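Local coordinates for protein type III effector XopAI (Xanthomonas citri, PDB 6K93) that is a type III effector with a mono-ADP-ribosyltransferase fold, probably binding arginine-containing peptides in its transferase domain, at residues A[100-105]-A[199-204]; A[125-130]-A[176-181]; A[165-170]-A[207-212]; A[184-189]-A[195-200]. All blocks are in the same frame, centred on the assembly; numbering follows the deposited sequence.

Following the chain from the N terminus, helix 95-109 supplies the first half of contact 1, which closes the longest loop when the chain returns in helix 194-209. Nested inside that loop, contact 2 joins the end of helix 117-128 to the turn after helix 165-174. Contact 3 starts from helix 165-174 and reaches the end of helix 194-209, so it crosses both contact 1 and contact 2. Contact 4, short in sequence, is nested within the loop of contact 3 and follows contact 2 in series; its centre lies about 7 Å from that of contact 1. Contacts 1, 3 and 4 all use helix 194-209, and together the four tie up the helical part of the fold.

Contact 1 of 4, residues A[100-105]-A[199-204]; sequences KQLWQR and FAKCII
L102 and K201 meet at an oblique angle between two nearly parallel helical segments, whose axes differ in direction by 9° and come no closer than 11.7 Å. At that separation the backbones stand well apart and the space between them is bridged by side chains. L102 has CG anti to its own backbone N (chi1 -179°), which carries the isobutyl end across to helix 194-209. There both of its methyls lie against one side of the lysine chain near its base: CD1 of L102 lies 4.0 Å from CG of K201, and CD2 of L102 is 4.1 Å from the same CG. The CD2 methyl also approaches the CB of A200, at 4.3 Å. K201 therefore offers its aliphatic part to the leucine, while its chain runs on, extended, past the contact. R105, one turn after L102, crosses that chain at about a right angle and brings NH1 to 4.1 Å from CD of K201. The two like-charged ends are 5.0 Å apart, from NH1 of R105 to NZ of K201; the carboxylate of E119 lies with both, salt-bridged to R105 NH1 and in contact with K201, so the two cations probably share its negative charge. This is helix-to-helix packing in the helical part of the ADP-ribosyltransferase fold. Helix 117-128 borders it through E119 and F123, which packs against C202, while helix 165-174 lies against C202 and I203 on helix 194-209.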
# COMPACT_ATOMS: atom_id res chain seq x y z
N LYS A 100 2.88 -1.09 -16.58
CA LYS A 100 4.27 -1.41 -16.89
C LYS A 100 5.17 -0.22 -16.58
O LYS A 100 6.22 -0.39 -15.94
CB LYS A 100 4.39 -1.82 -18.36
CG LYS A 100 5.81 -2.02 -18.83
CD LYS A 100 5.82 -2.53 -20.25
CE LYS A 100 7.22 -2.83 -20.73
NZ LYS A 100 7.21 -3.35 -22.13
N GLN A 101 4.77 0.99 -16.99
CA GLN A 101 5.59 2.17 -16.72
C GLN A 101 5.71 2.43 -15.22
O GLN A 101 6.79 2.80 -14.72
CB GLN A 101 5.00 3.38 -17.43
CG GLN A 101 5.22 3.31 -18.95
CD GLN A 101 4.48 4.40 -19.71
OE1 GLN A 101 3.54 5.00 -19.20
NE2 GLN A 101 4.90 4.64 -20.95
N LEU A 102 4.62 2.23 -14.46
CA LEU A 102 4.71 2.43 -13.02
C LEU A 102 5.67 1.43 -12.38
O LEU A 102 6.51 1.80 -11.55
CB LEU A 102 3.33 2.35 -12.38
CG LEU A 102 3.33 2.58 -10.87
CD1 LEU A 102 4.03 3.87 -10.46
CD2 LEU A 102 1.89 2.61 -10.38
N TRP A 103 5.57 0.16 -12.75
CA TRP A 103 6.46 -0.84 -12.17
C TRP A 103 7.92 -0.54 -12.50
O TRP A 103 8.79 -0.68 -11.64
CB TRP A 103 6.06 -2.24 -12.65
CG TRP A 103 6.98 -3.32 -12.15
CD1 TRP A 103 7.71 -4.18 -12.91
CD2 TRP A 103 7.26 -3.64 -10.79
NE1 TRP A 103 8.42 -5.03 -12.11
CE2 TRP A 103 8.18 -4.72 -10.80
CE3 TRP A 103 6.84 -3.12 -9.56
CZ2 TRP A 103 8.67 -5.28 -9.64
CZ3 TRP A 103 7.34 -3.70 -8.40
CH2 TRP A 103 8.24 -4.75 -8.45
N GLN A 104 8.21 -0.10 -13.72
CA GLN A 104 9.57 0.31 -14.08
C GLN A 104 10.04 1.46 -13.19
O GLN A 104 11.18 1.48 -12.72
CB GLN A 104 9.64 0.69 -15.56
CG GLN A 104 11.03 0.94 -16.15
CD GLN A 104 10.97 1.28 -17.64
OE1 GLN A 104 9.98 0.99 -18.32
NE2 GLN A 104 12.02 1.91 -18.16
N ARG A 105 9.15 2.43 -12.94
CA ARG A 105 9.50 3.58 -12.12
C ARG A 105 9.74 3.18 -10.67
O ARG A 105 10.68 3.66 -10.02
CB ARG A 105 8.36 4.60 -12.22
CG ARG A 105 8.42 5.76 -11.27
CD ARG A 105 7.19 6.61 -11.50
NE ARG A 105 7.07 7.72 -10.56
CZ ARG A 105 5.95 8.43 -10.40
NH1 ARG A 105 4.88 8.15 -11.14
NH2 ARG A 105 5.90 9.41 -9.52
N PHE A 199 -4.01 5.34 -6.59
CA PHE A 199 -3.78 5.03 -5.18
C PHE A 199 -2.32 4.60 -4.97
O PHE A 199 -1.65 5.04 -4.02
CB PHE A 199 -4.70 3.87 -4.74
CG PHE A 199 -5.99 4.28 -4.07
CD1 PHE A 199 -7.01 4.88 -4.80
CD2 PHE A 199 -6.20 4.01 -2.75
CE1 PHE A 199 -8.22 5.23 -4.19
CE2 PHE A 199 -7.40 4.36 -2.12
CZ PHE A 199 -8.41 4.96 -2.84
N ALA A 200 -1.84 3.70 -5.82
CA ALA A 200 -0.51 3.11 -5.62
C ALA A 200 0.57 4.17 -5.58
O ALA A 200 1.49 4.10 -4.75
CB ALA A 200 -0.24 2.08 -6.73
N LYS A 201 0.50 5.16 -6.48
CA LYS A 201 1.57 6.16 -6.53
C LYS A 201 1.68 6.91 -5.22
O LYS A 201 2.78 7.20 -4.75
CB LYS A 201 1.32 7.13 -7.69
CG LYS A 201 1.35 6.43 -9.03
CD LYS A 201 0.96 7.36 -10.16
CE LYS A 201 0.87 6.57 -11.45
NZ LYS A 201 0.17 7.35 -12.52
N CYS A 202 0.56 7.26 -4.62
CA CYS A 202 0.61 8.03 -3.38
C CYS A 202 0.97 7.18 -2.17
O CYS A 202 1.68 7.66 -1.28
CB CYS A 202 -0.72 8.76 -3.18
SG CYS A 202 -0.86 10.16 -4.33
N ILE A 203 0.56 5.91 -2.13
CA ILE A 203 1.00 5.06 -1.03
C ILE A 203 2.50 4.81 -1.11
O ILE A 203 3.21 4.90 -0.12
CB ILE A 203 0.23 3.73 -1.02
CG1 ILE A 203 -1.27 3.94 -0.80
CG2 ILE A 203 0.81 2.80 0.05
CD1 ILE A 203 -2.10 2.66 -0.99
N ILE A 204 3.00 4.50 -2.30
CA ILE A 204 4.43 4.24 -2.46
C ILE A 204 5.22 5.49 -2.09
O ILE A 204 6.24 5.40 -1.40
CB ILE A 204 4.76 3.78 -3.89
CG1 ILE A 204 4.08 2.44 -4.15
CG2 ILE A 204 6.26 3.65 -4.09
CD1 ILE A 204 4.14 1.99 -5.61

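Contact 2 of 4, residues A[125-130]-A[176-181]; sequences TALITL and TDDYEV
L130 and D178 face each other where helix 117-128 has just ended and the chain after helix 165-174 makes a turn with helical backbone angles, their CA atoms 8.1 Å apart. The turn opens with an ST turn, in which OG1 of T176 accepts the backbone N-H of D178 at 3.1 Å with an angle of 156° at the hydrogen; the pair of segments belongs to the helical part of the ADP-ribosyltransferase fold. D178 reaches toward the helix end with CG beside its own backbone N (chi1 -66°), and the leucine chain slants across the aspartate. One methyl does most of the touching: CD2 of L130 is 3.5 Å from CG of D178. L127 comes in at about a right angle to the aspartate, its CG 4.0 Å from OD2 of D178, so apolar carbons from two leucines press against a buried acid. The charge is met by R139 of helix 136-156, whose NH2 forms a salt bridge with D178 OD2, while NE of the same arginine bonds to the carbonyl of L127. One guanidinium thus joins both sides of the contact, and it probably stabilises the ionised carboxylate in this buried setting. The other methyl of L130 serves the next turn of the facing segment. L130 and V181 run alongside one another, pointing opposite ways, with CD1 of L130 4.0 Å from CG2 of V181.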
# COMPACT_ATOMS: atom_id res chain seq x y z
N THR A 125 -9.18 12.24 -7.08
CA THR A 125 -10.29 11.78 -7.90
C THR A 125 -10.56 10.30 -7.68
O THR A 125 -11.71 9.88 -7.53
CB THR A 125 -10.02 12.03 -9.37
OG1 THR A 125 -9.97 13.43 -9.57
CG2 THR A 125 -11.13 11.42 -10.24
N ALA A 126 -9.51 9.48 -7.64
CA ALA A 126 -9.70 8.05 -7.46
C ALA A 126 -10.43 7.74 -6.18
O ALA A 126 -11.34 6.90 -6.16
CB ALA A 126 -8.35 7.33 -7.49
N LEU A 127 -10.03 8.38 -5.08
CA LEU A 127 -10.68 8.09 -3.81
C LEU A 127 -12.13 8.55 -3.81
O LEU A 127 -13.02 7.80 -3.42
CB LEU A 127 -9.90 8.73 -2.66
CG LEU A 127 -10.34 8.24 -1.28
CD1 LEU A 127 -9.17 8.19 -0.30
CD2 LEU A 127 -11.45 9.16 -0.72
N ILE A 128 -12.38 9.78 -4.27
CA ILE A 128 -13.73 10.32 -4.19
C ILE A 128 -14.69 9.56 -5.10
O ILE A 128 -15.87 9.40 -4.76
CB ILE A 128 -13.69 11.83 -4.46
CG1 ILE A 128 -12.99 12.52 -3.29
CG2 ILE A 128 -15.11 12.38 -4.68
CD1 ILE A 128 -12.69 13.97 -3.49
N THR A 129 -14.21 9.06 -6.25
CA THR A 129 -15.07 8.38 -7.21
C THR A 129 -15.08 6.86 -7.05
O THR A 129 -15.70 6.17 -7.88
CB THR A 129 -14.63 8.72 -8.65
OG1 THR A 129 -13.34 8.16 -8.91
CG2 THR A 129 -14.62 10.21 -8.89
N LEU A 130 -14.41 6.32 -6.04
CA LEU A 130 -14.17 4.89 -5.98
C LEU A 130 -15.46 4.08 -5.90
O LEU A 130 -15.52 2.94 -6.39
CB LEU A 130 -13.30 4.57 -4.78
CG LEU A 130 -12.76 3.14 -4.70
CD1 LEU A 130 -11.84 2.88 -5.87
CD2 LEU A 130 -12.05 2.92 -3.40
N THR A 176 -8.42 1.48 5.21
CA THR A 176 -9.86 1.30 5.03
C THR A 176 -10.08 0.14 4.04
O THR A 176 -9.13 -0.42 3.48
CB THR A 176 -10.52 2.58 4.52
OG1 THR A 176 -10.24 2.76 3.12
CG2 THR A 176 -10.07 3.79 5.32
N ASP A 177 -11.35 -0.16 3.76
CA ASP A 177 -11.68 -1.18 2.80
C ASP A 177 -11.25 -0.81 1.38
O ASP A 177 -11.26 -1.68 0.50
CB ASP A 177 -13.19 -1.43 2.81
CG ASP A 177 -13.66 -2.07 4.12
OD1 ASP A 177 -12.84 -2.75 4.77
OD2 ASP A 177 -14.83 -1.86 4.50
N ASP A 178 -10.85 0.44 1.14
CA ASP A 178 -10.32 0.83 -0.17
C ASP A 178 -9.08 0.03 -0.57
O ASP A 178 -8.71 0.04 -1.74
CB ASP A 178 -9.94 2.32 -0.19
CG ASP A 178 -11.14 3.27 -0.06
OD1 ASP A 178 -12.26 2.80 0.09
OD2 ASP A 178 -10.89 4.49 -0.08
N TYR A 179 -8.42 -0.63 0.37
CA TYR A 179 -7.16 -1.31 0.05
C TYR A 179 -7.30 -2.32 -1.07
O TYR A 179 -6.32 -2.62 -1.76
CB TYR A 179 -6.60 -2.02 1.28
CG TYR A 179 -7.24 -3.35 1.68
CD1 TYR A 179 -8.49 -3.39 2.26
CD2 TYR A 179 -6.60 -4.57 1.45
CE1 TYR A 179 -9.09 -4.59 2.63
CE2 TYR A 179 -7.18 -5.77 1.82
CZ TYR A 179 -8.43 -5.77 2.40
OH TYR A 179 -9.05 -6.96 2.78
N GLU A 180 -8.49 -2.89 -1.24
CA GLU A 180 -8.66 -3.94 -2.25
C GLU A 180 -8.41 -3.43 -3.66
O GLU A 180 -8.05 -4.24 -4.53
CB GLU A 180 -10.06 -4.54 -2.13
CG GLU A 180 -10.19 -5.36 -0.85
CD GLU A 180 -11.17 -6.50 -0.97
OE1 GLU A 180 -12.39 -6.23 -0.96
OE2 GLU A 180 -10.72 -7.66 -1.07
N VAL A 181 -8.57 -2.12 -3.90
CA VAL A 181 -8.35 -1.61 -5.24
C VAL A 181 -6.87 -1.53 -5.58
O VAL A 181 -6.50 -1.47 -6.75
CB VAL A 181 -9.01 -0.23 -5.44
CG1 VAL A 181 -8.21 0.90 -4.85
CG2 VAL A 181 -9.29 0.03 -6.95

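Contact 3 of 4, residues A[165-170]-A[207-212]; sequences TEDLVA and LHSLPE
L168 and L210 bring two methyl groups together, with CD2 of L168 4.3 Å from CD2 of L210, and this is the larger part of a small contact that buries only 72 Å² in all. Neither CB aims directly at the other segment; the ends of the chains close the distance. L210 is the first residue to leave helical geometry after helix 194-209, so its methyl packs from just beyond the helix end.

The polar half of the contact is made by D167 and S209, whose side chains do not bond directly: OD2 of D167 stands 4.4 Å from OG of S209. A water set to one side of the line between them bridges the two, donating to OD2 of D167 at 2.7 Å and to OG of S209 at 2.8 Å. Both hydrogens of the water are thereby used within the contact. D167 is gripped further, since its OD1 takes a hydrogen bond from S115 and its OD2 another from S205, an arrangement that would help to hold the buried carboxylate in place. S209 OG in turn bonds to the S205 carbonyl one turn earlier in its helix. The contact thus fastens the start of helix 165-174 to the end of helix 194-209, with R120 of helix 117-128 against D167 and K154 of helix 136-156 against L168.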
# COMPACT_ATOMS: atom_id res chain seq x y z
N THR A 165 0.51 16.08 2.02
CA THR A 165 -0.66 15.71 2.80
C THR A 165 -1.42 14.57 2.15
O THR A 165 -1.90 13.67 2.84
CB THR A 165 -1.57 16.92 2.98
OG1 THR A 165 -0.80 17.99 3.53
CG2 THR A 165 -2.72 16.62 3.90
N GLU A 166 -1.55 14.60 0.81
CA GLU A 166 -2.28 13.54 0.13
C GLU A 166 -1.56 12.19 0.24
O GLU A 166 -2.21 11.14 0.20
CB GLU A 166 -2.47 13.89 -1.34
CG GLU A 166 -3.29 15.14 -1.59
CD GLU A 166 -2.46 16.41 -1.61
OE1 GLU A 166 -1.30 16.43 -1.19
OE2 GLU A 166 -3.01 17.43 -2.11
N ASP A 167 -0.24 12.18 0.34
CA ASP A 167 0.46 10.91 0.55
C ASP A 167 0.10 10.32 1.91
O ASP A 167 -0.11 9.10 2.02
CB ASP A 167 1.96 11.11 0.44
CG ASP A 167 2.45 11.33 -0.97
OD1 ASP A 167 1.69 11.18 -1.97
OD2 ASP A 167 3.65 11.68 -1.10
N LEU A 168 0.04 11.15 2.95
CA LEU A 168 -0.41 10.67 4.25
C LEU A 168 -1.87 10.21 4.20
O LEU A 168 -2.23 9.19 4.80
CB LEU A 168 -0.24 11.75 5.31
CG LEU A 168 1.20 12.14 5.69
CD1 LEU A 168 1.20 13.26 6.72
CD2 LEU A 168 1.95 10.93 6.21
N VAL A 169 -2.71 10.92 3.45
CA VAL A 169 -4.10 10.48 3.27
C VAL A 169 -4.14 9.09 2.63
O VAL A 169 -4.96 8.25 2.99
CB VAL A 169 -4.89 11.51 2.45
CG1 VAL A 169 -6.25 10.95 2.05
CG2 VAL A 169 -5.07 12.80 3.24
N ALA A 170 -3.24 8.83 1.69
CA ALA A 170 -3.17 7.51 1.07
C ALA A 170 -2.90 6.42 2.09
O ALA A 170 -3.45 5.31 1.97
CB ALA A 170 -2.11 7.50 -0.04
N LEU A 207 5.33 5.85 1.67
CA LEU A 207 6.19 4.88 2.34
C LEU A 207 7.66 5.22 2.17
O LEU A 207 8.46 4.99 3.10
CB LEU A 207 5.90 3.48 1.85
CG LEU A 207 4.50 2.96 2.25
CD1 LEU A 207 4.18 1.69 1.48
CD2 LEU A 207 4.42 2.69 3.74
N HIS A 208 8.05 5.77 1.03
CA HIS A 208 9.44 6.10 0.82
C HIS A 208 9.81 7.50 1.29
O HIS A 208 11.00 7.81 1.37
CB HIS A 208 9.79 5.94 -0.66
CG HIS A 208 9.91 4.52 -1.10
ND1 HIS A 208 10.75 3.62 -0.47
CD2 HIS A 208 9.29 3.82 -2.08
CE1 HIS A 208 10.65 2.44 -1.05
NE2 HIS A 208 9.77 2.54 -2.04
N SER A 209 8.83 8.33 1.64
CA SER A 209 9.14 9.66 2.13
C SER A 209 9.04 9.76 3.65
O SER A 209 9.62 10.69 4.22
CB SER A 209 8.25 10.70 1.46
OG SER A 209 6.90 10.49 1.67
N LEU A 210 8.36 8.82 4.32
CA LEU A 210 8.34 8.83 5.78
C LEU A 210 9.77 8.82 6.31
O LEU A 210 10.63 8.10 5.78
CB LEU A 210 7.62 7.60 6.35
CG LEU A 210 6.09 7.68 6.36
CD1 LEU A 210 5.48 6.36 6.73
CD2 LEU A 210 5.57 8.80 7.28
N PRO A 211 10.07 9.59 7.36
CA PRO A 211 11.44 9.57 7.89
C PRO A 211 11.79 8.23 8.53
O PRO A 211 10.92 7.41 8.86
CB PRO A 211 11.45 10.71 8.91
CG PRO A 211 10.02 11.05 9.18
CD PRO A 211 9.20 10.58 8.00
N GLU A 212 13.10 8.04 8.71
CA GLU A 212 13.61 6.72 9.09
C GLU A 212 13.15 6.29 10.47
O GLU A 212 13.10 5.09 10.75
CB GLU A 212 15.14 6.73 9.00
CG GLU A 212 15.84 5.47 9.50
CD GLU A 212 15.47 4.19 8.77
OE1 GLU A 212 14.75 4.21 7.75
OE2 GLU A 212 15.94 3.13 9.23
O HOH W 1 5.24 12.61 0.93

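Contact 4 of 4, residues A[184-189]-A[195-200]; sequences DVLEKE and HGLAFA
A type I beta turn from D184 to E187, closed by the E187 N to D184 O hydrogen bond, sets its two central residues, V185 and L186, against the first turns of helix 194-209. V185 makes most of the contact. Its CA comes within 5.9 Å of that of G196, a close approach in which the glycine, having no side chain, lets the valine lie directly on the helix backbone. The two valine methyls divide the surface: CG1 of V185 rests 3.8 Å from the carbonyl O of G196 and 3.9 Å from CB of A200, whereas CG2 of V185 lies 4.0 Å from N of L197. This spread follows from chi1 of 72°, which places CG2 anti to the valine's own N and CG1 between N and the carbonyl carbon. L197 then bends its end toward the turn, so that its CD2 sits 4.0 Å from CG2 of V185. The end of L186 meets L197 at a slant and also touches the CD2 methyl of L197, its own CD2 lying 4.2 Å away. All five touching residues are buried, and the contact is wholly apolar apart from backbone atoms. Helix 95-109 adjoins the leucine pair, with L102 packing on both L186 and L197, while helix 117-128 lies against H195, A198 and F199 of helix 194-209.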
# COMPACT_ATOMS: atom_id res chain seq x y z
N ASP A 184 -2.97 -5.32 -5.00
CA ASP A 184 -2.40 -6.20 -6.01
C ASP A 184 -2.24 -5.53 -7.38
O ASP A 184 -1.95 -6.24 -8.36
CB ASP A 184 -3.26 -7.45 -6.22
CG ASP A 184 -3.14 -8.48 -5.10
OD1 ASP A 184 -2.38 -8.26 -4.18
OD2 ASP A 184 -3.82 -9.52 -5.17
N VAL A 185 -2.39 -4.21 -7.47
CA VAL A 185 -2.52 -3.58 -8.78
C VAL A 185 -1.24 -3.68 -9.60
O VAL A 185 -1.31 -3.62 -10.84
CB VAL A 185 -2.97 -2.11 -8.63
CG1 VAL A 185 -1.86 -1.22 -8.08
CG2 VAL A 185 -3.52 -1.56 -9.99
N LEU A 186 -0.07 -3.86 -8.98
CA LEU A 186 1.17 -4.04 -9.73
C LEU A 186 1.58 -5.50 -9.89
O LEU A 186 2.64 -5.77 -10.45
CB LEU A 186 2.31 -3.24 -9.08
CG LEU A 186 2.14 -1.74 -9.13
CD1 LEU A 186 3.26 -1.00 -8.41
CD2 LEU A 186 2.04 -1.24 -10.58
N GLU A 187 0.77 -6.44 -9.42
CA GLU A 187 1.04 -7.85 -9.67
C GLU A 187 1.02 -8.11 -11.17
O GLU A 187 0.23 -7.52 -11.90
CB GLU A 187 0.01 -8.73 -8.99
CG GLU A 187 0.14 -8.81 -7.47
CD GLU A 187 1.10 -9.89 -7.07
OE1 GLU A 187 2.31 -9.70 -7.28
OE2 GLU A 187 0.67 -10.95 -6.56
N LYS A 188 1.88 -9.02 -11.62
CA LYS A 188 2.02 -9.25 -13.06
C LYS A 188 0.68 -9.61 -13.70
O LYS A 188 0.36 -9.13 -14.80
CB LYS A 188 3.06 -10.34 -13.32
CG LYS A 188 3.41 -10.54 -14.78
CD LYS A 188 4.64 -9.72 -15.17
CE LYS A 188 4.54 -9.22 -16.61
NZ LYS A 188 5.73 -8.42 -17.04
N GLU A 189 -0.09 -10.49 -13.06
CA GLU A 189 -1.32 -11.02 -13.65
C GLU A 189 -2.57 -10.24 -13.27
O GLU A 189 -3.66 -10.60 -13.71
CB GLU A 189 -1.51 -12.48 -13.24
CG GLU A 189 -0.89 -13.48 -14.19
CD GLU A 189 -0.64 -14.84 -13.54
OE1 GLU A 189 -1.57 -15.38 -12.90
OE2 GLU A 189 0.49 -15.36 -13.68
N HIS A 195 -8.02 3.68 -10.93
CA HIS A 195 -8.12 4.01 -9.51
C HIS A 195 -6.98 3.38 -8.72
O HIS A 195 -6.36 4.03 -7.86
CB HIS A 195 -9.45 3.55 -8.95
CG HIS A 195 -10.61 4.30 -9.52
ND1 HIS A 195 -10.99 4.18 -10.84
CD2 HIS A 195 -11.46 5.19 -8.95
CE1 HIS A 195 -12.02 4.99 -11.05
NE2 HIS A 195 -12.33 5.59 -9.92
N GLY A 196 -6.72 2.11 -8.97
CA GLY A 196 -5.66 1.42 -8.26
C GLY A 196 -4.30 2.03 -8.53
O GLY A 196 -3.48 2.17 -7.62
N LEU A 197 -4.02 2.36 -9.79
CA LEU A 197 -2.71 2.93 -10.11
C LEU A 197 -2.52 4.28 -9.43
O LEU A 197 -1.44 4.60 -8.95
CB LEU A 197 -2.55 3.06 -11.63
CG LEU A 197 -2.48 1.72 -12.36
CD1 LEU A 197 -2.59 1.97 -13.85
CD2 LEU A 197 -1.22 0.95 -12.03
N ALA A 198 -3.58 5.10 -9.38
CA ALA A 198 -3.50 6.40 -8.74
C ALA A 198 -3.28 6.25 -7.23
O ALA A 198 -2.45 6.94 -6.65
CB ALA A 198 -4.78 7.20 -9.02
N PHE A 199 -4.01 5.34 -6.59
CA PHE A 199 -3.78 5.03 -5.18
C PHE A 199 -2.32 4.60 -4.97
O PHE A 199 -1.65 5.04 -4.02
CB PHE A 199 -4.70 3.87 -4.74
CG PHE A 199 -5.99 4.28 -4.07
CD1 PHE A 199 -7.01 4.88 -4.80
CD2 PHE A 199 -6.20 4.01 -2.75
CE1 PHE A 199 -8.22 5.23 -4.19
CE2 PHE A 199 -7.40 4.36 -2.12
CZ PHE A 199 -8.41 4.96 -2.84
N ALA A 200 -1.84 3.70 -5.82
CA ALA A 200 -0.51 3.11 -5.62
C ALA A 200 0.57 4.17 -5.58
O ALA A 200 1.49 4.10 -4.75
CB ALA A 200 -0.24 2.08 -6.73